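Local coordinates for GDP-6-deoxy-D-mannose reductase (Pseudomonas aeruginosa, PDB 6X3B), which binds NADPH and probably uses it to reduce GDP-4-dehydro-6-deoxy-D-mannose to GDP-rhamnose, a precursor in lipopolysaccharide O-antigen biosynthesis, at residues D264-E269 against A312-W317; P145-P150 against S154-E159. One frame throughout, in Å; residues are numbered along the deposited sequence.

Contact 1 (D264-E269 against A312-W317); sequences DIAQVE and AILSDW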
ATOM      1  N   ASP A 264      19.647  35.090  11.084  1.00 28.24           N
ATOM      2  CA  ASP A 264      21.063  35.441  11.094  1.00 29.67           C
ATOM      3  C   ASP A 264      21.574  35.687   9.677  1.00 33.39           C
ATOM      4  O   ASP A 264      22.258  36.685   9.412  1.00 30.24           O
ATOM      5  CB  ASP A 264      21.869  34.333  11.786  1.00 29.53           C
ATOM      6  CG  ASP A 264      23.291  34.757  12.117  1.00 48.94           C
ATOM      7  OD1 ASP A 264      23.561  35.976  12.146  1.00 54.96           O
ATOM      8  OD2 ASP A 264      24.146  33.872  12.343  1.00 54.19           O
ATOM      9  N   ILE A 265      21.243  34.788   8.749  1.00 28.97           N
ATOM     10  CA  ILE A 265      21.675  34.965   7.363  1.00 26.12           C
ATOM     11  C   ILE A 265      21.105  36.257   6.790  1.00 31.73           C
ATOM     12  O   ILE A 265      21.776  36.975   6.034  1.00 31.60           O
ATOM     13  CB  ILE A 265      21.269  33.746   6.520  1.00 23.06           C
ATOM     14  CG1 ILE A 265      22.053  32.506   6.972  1.00 32.90           C
ATOM     15  CG2 ILE A 265      21.506  33.995   5.008  1.00 20.96           C
ATOM     16  CD1 ILE A 265      21.399  31.177   6.540  1.00 28.03           C
ATOM     17  N   ALA A 266      19.862  36.578   7.145  1.00 26.19           N
ATOM     18  CA  ALA A 266      19.181  37.742   6.592  1.00 26.89           C
ATOM     19  C   ALA A 266      19.610  39.051   7.241  1.00 23.42           C
ATOM     20  O   ALA A 266      19.239  40.119   6.737  1.00 26.28           O
ATOM     21  CB  ALA A 266      17.673  37.568   6.740  1.00 24.49           C
ATOM     22  N   GLN A 267      20.376  38.988   8.336  1.00 25.88           N
ATOM     23  CA  GLN A 267      20.777  40.164   9.115  1.00 26.06           C
ATOM     24  C   GLN A 267      19.541  40.896   9.633  1.00 34.76           C
ATOM     25  O   GLN A 267      19.427  42.126   9.575  1.00 31.35           O
ATOM     26  CB  GLN A 267      21.714  41.075   8.306  1.00 25.46           C
ATOM     27  CG  GLN A 267      22.980  40.320   7.896  1.00 29.13           C
ATOM     28  CD  GLN A 267      23.915  41.144   7.007  1.00 26.46           C
ATOM     29  OE1 GLN A 267      24.755  41.900   7.492  1.00 35.29           O
ATOM     30  NE2 GLN A 267      23.741  41.019   5.711  1.00 23.80           N
ATOM     31  N   VAL A 268      18.606  40.103  10.145  1.00 29.47           N
ATOM     32  CA  VAL A 268      17.353  40.570  10.715  1.00 33.93           C
ATOM     33  C   VAL A 268      17.276  40.052  12.142  1.00 38.06           C
ATOM     34  O   VAL A 268      17.787  38.972  12.461  1.00 37.37           O
ATOM     35  CB  VAL A 268      16.159  40.087   9.854  1.00 34.49           C
ATOM     36  CG1 VAL A 268      14.862  40.059  10.633  1.00 37.23           C
ATOM     37  CG2 VAL A 268      16.029  40.955   8.603  1.00 31.62           C
ATOM     38  N   GLU A 269      16.693  40.857  13.021  1.00 36.18           N
ATOM     39  CA  GLU A 269      16.292  40.404  14.343  1.00 39.05           C
ATOM     40  C   GLU A 269      14.773  40.372  14.378  1.00 41.68           C
ATOM     41  O   GLU A 269      14.119  41.307  13.896  1.00 42.25           O
ATOM     42  CB  GLU A 269      16.842  41.320  15.437  1.00 45.37           C
ATOM     43  CG  GLU A 269      17.848  40.644  16.351  1.00 53.90           C
ATOM     44  CD  GLU A 269      18.386  41.573  17.429  1.00 65.07           C
ATOM     45  OE1 GLU A 269      17.661  42.507  17.846  1.00 54.85           O
ATOM     46  OE2 GLU A 269      19.539  41.360  17.864  1.00 74.06           O
ATOM     47  N   ALA A 312      20.043  30.168   0.061  1.00 24.17           N
ATOM     48  CA  ALA A 312      19.490  30.052  -1.281  1.00 24.51           C
ATOM     49  C   ALA A 312      18.004  30.390  -1.283  1.00 26.64           C
ATOM     50  O   ALA A 312      17.537  31.137  -2.154  1.00 28.52           O
ATOM     51  CB  ALA A 312      19.763  28.642  -1.838  1.00 23.25           C
ATOM     52  N   ILE A 313      17.246  29.903  -0.292  1.00 22.07           N
ATOM     53  CA  ILE A 313      15.816  30.219  -0.324  1.00 23.98           C
ATOM     54  C   ILE A 313      15.558  31.683   0.041  1.00 25.35           C
ATOM     55  O   ILE A 313      14.603  32.287  -0.463  1.00 28.93           O
ATOM     56  CB  ILE A 313      14.975  29.264   0.555  1.00 23.01           C
ATOM     57  CG1 ILE A 313      15.351  29.343   2.034  1.00 26.40           C
ATOM     58  CG2 ILE A 313      15.070  27.838   0.039  1.00 25.77           C
ATOM     59  CD1 ILE A 313      14.400  28.524   2.939  1.00 27.84           C
ATOM     60  N   LEU A 314      16.389  32.287   0.899  1.00 24.61           N
ATOM     61  CA  LEU A 314      16.228  33.714   1.182  1.00 31.37           C
ATOM     62  C   LEU A 314      16.527  34.555  -0.054  1.00 32.45           C
ATOM     63  O   LEU A 314      15.780  35.486  -0.374  1.00 30.81           O
ATOM     64  CB  LEU A 314      17.122  34.150   2.339  1.00 29.12           C
ATOM     65  CG  LEU A 314      16.651  33.842   3.751  1.00 28.44           C
ATOM     66  CD1 LEU A 314      17.831  34.058   4.704  1.00 31.69           C
ATOM     67  CD2 LEU A 314      15.431  34.701   4.167  1.00 27.27           C
ATOM     68  N   SER A 315      17.614  34.228  -0.764  1.00 27.03           N
ATOM     69  CA  SER A 315      17.982  34.969  -1.968  1.00 31.92           C
ATOM     70  C   SER A 315      16.903  34.873  -3.028  1.00 34.54           C
ATOM     71  O   SER A 315      16.619  35.852  -3.728  1.00 33.66           O
ATOM     72  CB  SER A 315      19.301  34.445  -2.551  1.00 28.24           C
ATOM     73  OG  SER A 315      20.323  34.450  -1.579  1.00 35.91           O
ATOM     74  N   ASP A 316      16.328  33.684  -3.200  1.00 31.53           N
ATOM     75  CA  ASP A 316      15.262  33.540  -4.178  1.00 33.46           C
ATOM     76  C   ASP A 316      14.096  34.456  -3.843  1.00 37.18           C
ATOM     77  O   ASP A 316      13.541  35.120  -4.727  1.00 40.05           O
ATOM     78  CB  ASP A 316      14.791  32.092  -4.244  1.00 34.20           C
ATOM     79  CG  ASP A 316      13.708  31.895  -5.282  1.00 34.34           C
ATOM     80  OD1 ASP A 316      14.021  32.036  -6.488  1.00 38.94           O
ATOM     81  OD2 ASP A 316      12.553  31.620  -4.889  1.00 35.45           O
ATOM     82  N   TRP A 317      13.746  34.520  -2.559  1.00 34.01           N
ATOM     83  CA  TRP A 317      12.605  35.358  -2.106  1.00 37.09           C
ATOM     84  C   TRP A 317      12.886  36.853  -2.305  1.00 46.33           C
ATOM     85  O   TRP A 317      11.952  37.576  -2.674  1.00 47.85           O
ATOM     86  CB  TRP A 317      12.240  35.020  -0.660  1.00 33.40           C
ATOM     87  CG  TRP A 317      11.236  33.915  -0.591  1.00 37.24           C
ATOM     88  CD1 TRP A 317      11.369  32.709   0.031  1.00 32.29           C
ATOM     89  CD2 TRP A 317       9.937  33.908  -1.205  1.00 40.61           C
ATOM     90  NE1 TRP A 317      10.239  31.959  -0.143  1.00 39.24           N
ATOM     91  CE2 TRP A 317       9.342  32.670  -0.895  1.00 35.90           C
ATOM     92  CE3 TRP A 317       9.220  34.829  -1.975  1.00 44.27           C
ATOM     93  CZ2 TRP A 317       8.064  32.331  -1.330  1.00 39.40           C
ATOM     94  CZ3 TRP A 317       7.957  34.493  -2.406  1.00 45.73           C
ATOM     95  CH2 TRP A 317       7.390  33.261  -2.086  1.00 40.98           C
TER

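Contact 2 (P145-P150 against S154-E159); sequences PHPRNP and SKLAAE. With NDP (NADPH dihydro-nicotinamide-adenine-dinucleotide phosphate), chain E.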
ATOM      1  N   PRO A 145       5.808   0.674   7.790  1.00 24.90           N
ATOM      2  CA  PRO A 145       5.203   2.011   7.749  1.00 23.29           C
ATOM      3  C   PRO A 145       3.745   1.999   8.193  1.00 26.03           C
ATOM      4  O   PRO A 145       3.023   1.007   8.029  1.00 20.03           O
ATOM      5  CB  PRO A 145       5.332   2.394   6.269  1.00 26.30           C
ATOM      6  CG  PRO A 145       5.227   1.088   5.557  1.00 27.50           C
ATOM      7  CD  PRO A 145       5.899   0.059   6.450  1.00 25.44           C
ATOM      8  N   HIS A 146       3.314   3.125   8.779  1.00 18.91           N
ATOM      9  CA  HIS A 146       1.939   3.273   9.287  1.00 22.45           C
ATOM     10  C   HIS A 146       1.406   4.624   8.848  1.00 20.78           C
ATOM     11  O   HIS A 146       1.311   5.559   9.655  1.00 19.84           O
ATOM     12  CB  HIS A 146       1.890   3.145  10.813  1.00 20.84           C
ATOM     13  CG  HIS A 146       2.317   1.802  11.311  1.00 30.63           C
ATOM     14  ND1 HIS A 146       1.515   0.685  11.204  1.00 38.47           N
ATOM     15  CD2 HIS A 146       3.475   1.384  11.876  1.00 30.72           C
ATOM     16  CE1 HIS A 146       2.158  -0.365  11.692  1.00 35.95           C
ATOM     17  NE2 HIS A 146       3.352   0.031  12.102  1.00 31.01           N
ATOM     18  N   PRO A 147       1.065   4.765   7.560  1.00 20.50           N
ATOM     19  CA  PRO A 147       0.652   6.078   7.029  1.00 20.19           C
ATOM     20  C   PRO A 147      -0.524   6.646   7.790  1.00 20.95           C
ATOM     21  O   PRO A 147      -1.476   5.929   8.115  1.00 18.89           O
ATOM     22  CB  PRO A 147       0.253   5.773   5.577  1.00 16.68           C
ATOM     23  CG  PRO A 147       0.856   4.475   5.271  1.00 23.84           C
ATOM     24  CD  PRO A 147       0.999   3.713   6.530  1.00 17.98           C
ATOM     25  N   ARG A 148      -0.483   7.968   8.009  1.00 18.20           N
ATOM     26  CA  ARG A 148      -1.467   8.639   8.847  1.00 17.62           C
ATOM     27  C   ARG A 148      -2.343   9.623   8.085  1.00 23.39           C
ATOM     28  O   ARG A 148      -3.193  10.279   8.700  1.00 21.02           O
ATOM     29  CB  ARG A 148      -0.771   9.375   9.996  1.00 17.78           C
ATOM     30  CG  ARG A 148       0.056   8.469  10.879  1.00 25.12           C
ATOM     31  CD  ARG A 148       0.809   9.289  11.918  1.00 26.01           C
ATOM     32  NE  ARG A 148      -0.101   9.818  12.929  1.00 29.89           N
ATOM     33  CZ  ARG A 148      -0.560   9.117  13.959  1.00 26.68           C
ATOM     34  NH1 ARG A 148      -0.213   7.845  14.109  1.00 26.43           N
ATOM     35  NH2 ARG A 148      -1.366   9.692  14.847  1.00 28.04           N
ATOM     36  N   ASN A 149      -2.184   9.733   6.775  1.00 20.69           N
ATOM     37  CA  ASN A 149      -3.022  10.627   5.995  1.00 17.23           C
ATOM     38  C   ASN A 149      -3.193  10.017   4.612  1.00 16.23           C
ATOM     39  O   ASN A 149      -2.409   9.146   4.218  1.00 19.85           O
ATOM     40  CB  ASN A 149      -2.394  12.030   5.929  1.00 19.62           C
ATOM     41  CG  ASN A 149      -1.098  12.043   5.161  1.00 14.49           C
ATOM     42  OD1 ASN A 149      -1.089  11.784   3.979  1.00 19.34           O
ATOM     43  ND2 ASN A 149       0.007  12.320   5.841  1.00 18.37           N
ATOM     44  N   PRO A 150      -4.215  10.431   3.857  1.00 17.53           N
ATOM     45  CA  PRO A 150      -4.456   9.792   2.548  1.00 12.71           C
ATOM     46  C   PRO A 150      -3.344  10.011   1.533  1.00 16.89           C
ATOM     47  O   PRO A 150      -3.189   9.196   0.619  1.00 16.30           O
ATOM     48  CB  PRO A 150      -5.770  10.431   2.069  1.00 20.14           C
ATOM     49  CG  PRO A 150      -6.369  11.083   3.303  1.00 26.06           C
ATOM     50  CD  PRO A 150      -5.208  11.483   4.148  1.00 21.18           C
ATOM     51  N   SER A 154      -1.586   6.878  -0.249  1.00 16.66           N
ATOM     52  CA  SER A 154      -1.450   6.755  -1.700  1.00 15.82           C
ATOM     53  C   SER A 154      -0.002   6.539  -2.125  1.00 14.29           C
ATOM     54  O   SER A 154       0.247   5.815  -3.096  1.00 17.26           O
ATOM     55  CB  SER A 154      -2.033   7.996  -2.391  1.00 19.41           C
ATOM     56  OG  SER A 154      -1.141   9.099  -2.307  1.00 17.01           O
ATOM     57  N   LYS A 155       0.967   7.112  -1.400  1.00 16.17           N
ATOM     58  CA  LYS A 155       2.367   6.880  -1.750  1.00 19.08           C
ATOM     59  C   LYS A 155       2.775   5.435  -1.473  1.00 16.73           C
ATOM     60  O   LYS A 155       3.432   4.802  -2.302  1.00 16.60           O
ATOM     61  CB  LYS A 155       3.288   7.835  -0.988  1.00 18.41           C
ATOM     62  CG  LYS A 155       3.026   9.303  -1.211  1.00 17.98           C
ATOM     63  CD  LYS A 155       3.201   9.713  -2.683  1.00 28.11           C
ATOM     64  CE  LYS A 155       4.564  10.329  -2.904  1.00 26.55           C
ATOM     65  NZ  LYS A 155       4.785  10.632  -4.331  1.00 23.71           N
ATOM     66  N   LEU A 156       2.379   4.890  -0.324  1.00 17.84           N
ATOM     67  CA  LEU A 156       2.715   3.502  -0.013  1.00 17.28           C
ATOM     68  C   LEU A 156       2.034   2.546  -0.981  1.00 18.81           C
ATOM     69  O   LEU A 156       2.632   1.548  -1.416  1.00 19.46           O
ATOM     70  CB  LEU A 156       2.306   3.171   1.434  1.00 15.28           C
ATOM     71  CG  LEU A 156       2.806   1.858   2.039  1.00 22.39           C
ATOM     72  CD1 LEU A 156       4.339   1.857   2.027  1.00 18.32           C
ATOM     73  CD2 LEU A 156       2.265   1.670   3.469  1.00 19.70           C
ATOM     74  N   ALA A 157       0.777   2.831  -1.331  1.00 15.19           N
ATOM     75  CA  ALA A 157       0.085   1.995  -2.299  1.00 16.26           C
ATOM     76  C   ALA A 157       0.799   2.030  -3.655  1.00 20.74           C
ATOM     77  O   ALA A 157       0.962   0.995  -4.313  1.00 16.20           O
ATOM     78  CB  ALA A 157      -1.371   2.444  -2.429  1.00 15.63           C
ATOM     79  N   ALA A 158       1.241   3.209  -4.089  1.00 17.45           N
ATOM     80  CA  ALA A 158       1.914   3.286  -5.386  1.00 15.66           C
ATOM     81  C   ALA A 158       3.287   2.612  -5.354  1.00 15.54           C
ATOM     82  O   ALA A 158       3.718   2.044  -6.360  1.00 19.64           O
ATOM     83  CB  ALA A 158       2.050   4.747  -5.803  1.00 12.55           C
ATOM     84  N   GLU A 159       3.997   2.697  -4.224  1.00 14.62           N
ATOM     85  CA  GLU A 159       5.226   1.924  -4.033  1.00 21.09           C
ATOM     86  C   GLU A 159       4.988   0.450  -4.325  1.00 20.29           C
ATOM     87  O   GLU A 159       5.713  -0.172  -5.110  1.00 15.71           O
ATOM     88  CB  GLU A 159       5.727   2.058  -2.591  1.00 23.00           C
ATOM     89  CG  GLU A 159       6.399   3.344  -2.171  1.00 23.70           C
ATOM     90  CD  GLU A 159       6.992   3.209  -0.767  1.00 24.40           C
ATOM     91  OE1 GLU A 159       7.169   2.052  -0.309  1.00 22.59           O
ATOM     92  OE2 GLU A 159       7.303   4.227  -0.116  1.00 19.13           O
TER
HETATM   93  PA  NDP E 401       4.564  19.534  -6.908  1.00 21.80           P
HETATM   94  O1A NDP E 401       3.182  19.462  -6.352  1.00 23.53           O
HETATM   95  O2A NDP E 401       5.323  20.811  -6.770  1.00 22.50           O
HETATM   96  O5B NDP E 401       4.544  19.095  -8.448  1.00 27.13           O
HETATM   97  C5B NDP E 401       3.608  18.076  -8.875  1.00 20.47           C
HETATM   98  C4B NDP E 401       3.770  17.850 -10.357  1.00 20.02           C
HETATM   99  O4B NDP E 401       2.852  16.812 -10.786  1.00 22.91           O
HETATM  100  C3B NDP E 401       3.487  19.063 -11.257  1.00 22.43           C
HETATM  101  O3B NDP E 401       4.437  19.146 -12.312  1.00 22.16           O
HETATM  102  C2B NDP E 401       2.079  18.785 -11.768  1.00 21.46           C
HETATM  103  O2B NDP E 401       1.879  19.391 -13.042  1.00 26.18           O
HETATM  104  C1B NDP E 401       2.119  17.269 -11.898  1.00 19.96           C
HETATM  105  N9A NDP E 401       0.805  16.641 -11.886  1.00 21.41           N
HETATM  106  C8A NDP E 401      -0.124  16.690 -10.877  1.00 17.72           C
HETATM  107  N7A NDP E 401      -1.222  16.034 -11.151  1.00 19.45           N
HETATM  108  C5A NDP E 401      -1.007  15.519 -12.421  1.00 20.24           C
HETATM  109  C6A NDP E 401      -1.799  14.729 -13.274  1.00 22.50           C
HETATM  110  N6A NDP E 401      -3.017  14.323 -12.922  1.00 21.00           N
HETATM  111  N1A NDP E 401      -1.291  14.387 -14.481  1.00 22.93           N
HETATM  112  C2A NDP E 401      -0.063  14.819 -14.792  1.00 20.34           C
HETATM  113  N3A NDP E 401       0.774  15.564 -14.076  1.00 21.88           N
HETATM  114  C4A NDP E 401       0.240  15.887 -12.886  1.00 17.17           C
HETATM  115  O3  NDP E 401       5.442  18.358  -6.266  1.00 26.26           O
HETATM  116  PN  NDP E 401       6.935  18.368  -5.690  1.00 20.98           P
HETATM  117  O1N NDP E 401       7.871  18.688  -6.807  1.00 20.71           O
HETATM  118  O2N NDP E 401       6.968  19.223  -4.469  1.00 22.22           O
HETATM  119  O5D NDP E 401       7.116  16.833  -5.267  1.00 23.08           O
HETATM  120  C5D NDP E 401       7.743  15.922  -6.201  1.00 21.17           C
HETATM  121  C4D NDP E 401       7.619  14.514  -5.672  1.00 20.26           C
HETATM  122  O4D NDP E 401       8.312  14.425  -4.402  1.00 21.16           O
HETATM  123  C3D NDP E 401       6.187  14.025  -5.411  1.00 22.64           C
HETATM  124  O3D NDP E 401       6.040  12.657  -5.767  1.00 21.25           O
HETATM  125  C2D NDP E 401       6.043  14.254  -3.909  1.00 23.21           C
HETATM  126  O2D NDP E 401       5.068  13.413  -3.313  1.00 19.46           O
HETATM  127  C1D NDP E 401       7.446  13.934  -3.407  1.00 21.46           C
HETATM  128  N1N NDP E 401       7.762  14.617  -2.118  1.00 23.98           N
HETATM  129  C2N NDP E 401       7.987  15.966  -2.070  1.00 20.99           C
HETATM  130  C3N NDP E 401       8.425  16.582  -0.929  1.00 24.23           C
HETATM  131  C7N NDP E 401       8.395  18.062  -0.879  1.00 32.54           C
HETATM  132  O7N NDP E 401       8.704  18.646   0.164  1.00 27.43           O
HETATM  133  N7N NDP E 401       8.033  18.720  -1.971  1.00 26.16           N
HETATM  134  C4N NDP E 401       8.908  15.732   0.195  1.00 26.82           C
HETATM  135  C5N NDP E 401       8.567  14.307   0.054  1.00 25.21           C
HETATM  136  C6N NDP E 401       7.830  13.894  -0.951  1.00 22.78           C
HETATM  137  P2B NDP E 401       0.713  20.508 -12.985  1.00 31.55           P
HETATM  138  O1X NDP E 401       0.607  21.060 -14.390  1.00 34.59           O
HETATM  139  O2X NDP E 401      -0.556  19.808 -12.549  1.00 43.01           O
HETATM  140  O3X NDP E 401       1.157  21.559 -11.988  1.00 33.57           O

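Contact 1 (D264-E269 against A312-W317)
Ala266 and Leu314 are the residues whose CA atoms come nearest, 7.4 Å apart, between the end of helix 255-266 and helix 306-320. A single leucine spans this gap. Leu314 turns its CG to the backbone N side, with chi1 at -79°, and the branch then runs outward with CD1 anti to CA (chi2 167°). This extended shape makes CD1 the methyl that meets the other helix. It packs against the CG2 branch of Ile265 at 3.7 Å, and the CB of Ile265 lies nearly as close to Leu314 CD1, at 3.9 Å. The two branched side chains lie aslant to one another, so the leucine end meets one flank of the isoleucine. On the neighbouring residue, Ala266 CB sits 4.1 Å from the same Leu314 CD1, and the methyl therefore rests over two consecutive residues of the last helical turn.

Directly after Ala266, Gln267 takes a positive phi of 59° and closes the helix in a Schellman motif; its backbone N bonds to Asp264 O at 3.2 Å. The carbonyl O of Ala266 is taken up by Lys203 NZ. Other faces of these residues are also engaged: Ala266 touches Ile199 of helix 191-203, while Ile265 reaches Lys307, Leu310 and Arg311, earlier turns of helix 306-320. The contact thus belongs to a three-helix cluster in the C-terminal part of the chain, the region that in extended short-chain dehydrogenases/reductases usually receives the sugar nucleotide.

The two segments bury 109 Å² between them, and every touching side-chain group is aliphatic. The attraction is therefore expected to come mainly from dispersion and the exclusion of water, forces that favour close fit without dictating one precise angle between the helices.

Contact 2 (P145-P150 against S154-E159)
Two proline rings, Pro145 and Pro147, converge on one methyl of Leu156. Leu156 CD2 lies 3.6 Å from Pro147 CG and 3.7 Å from Pro145 CG, while its other methyl, CD1, also rests against the Pro145 ring. Each ring lies at about a right angle to the leucine side chain. Leu156 carries both methyls away from helix 150-169 toward the incoming loop because its CG stands opposite the backbone N (chi1 -169°).

Further along, the loop becomes the helix. The one hydrogen bond between the segments is the i to i+4 helical bond from Ser154 N to Pro150 O, at 2.9 Å. Asn149 is the N-cap, its OD1 accepting a bond from Ala152 N, and Ser154 OG turns to Tyr151 O and Asn100 ND2.

On another face of this helix, Lys155 bends at chi2 and chi3 to bring NZ to the nicotinamide-side ribose of NADPH. It bonds to both hydroxyl oxygens, O3D at 2.8 Å and O2D at 3.0 Å from Lys155 NZ. Ile123 O holds the same nitrogen from the protein side, and Tyr151, whose OH also bonds the cofactor, gives with Lys155 the Tyr-X-X-X-Lys spacing characteristic of short-chain dehydrogenases/reductases. Toward the dimer interface, Leu156 meets Ser160 of the second subunit and Ala157 packs on Ala157 of that subunit.

The helix therefore divides its chemistry by face: proline rings and leucine methyls pack the preceding loop against one side without directional bonds, whereas Lys155 grips the two ribose hydroxyls with directional ones.

From the N terminus, the chain first builds the nucleotide-binding strands and helices, then, after strand 119-123, runs through a long loop to contact 2, at the start of helix 150-169. There residues 145-150 fold back on the helix they lead into, a local closure with three residues between the segments. The chain continues through strand 172-182 and helix 191-203 before contact 1 opens at 264-269; its partner, 312-317, arrives 43 residues later, closing a much longer excursion. The two closures stand in series, neither nested nor crossed. Their centres are 35 Å apart, on opposite sides of the chain's centre: contact 2 belongs to the cofactor and dimer region, contact 1 to the C-terminal helices.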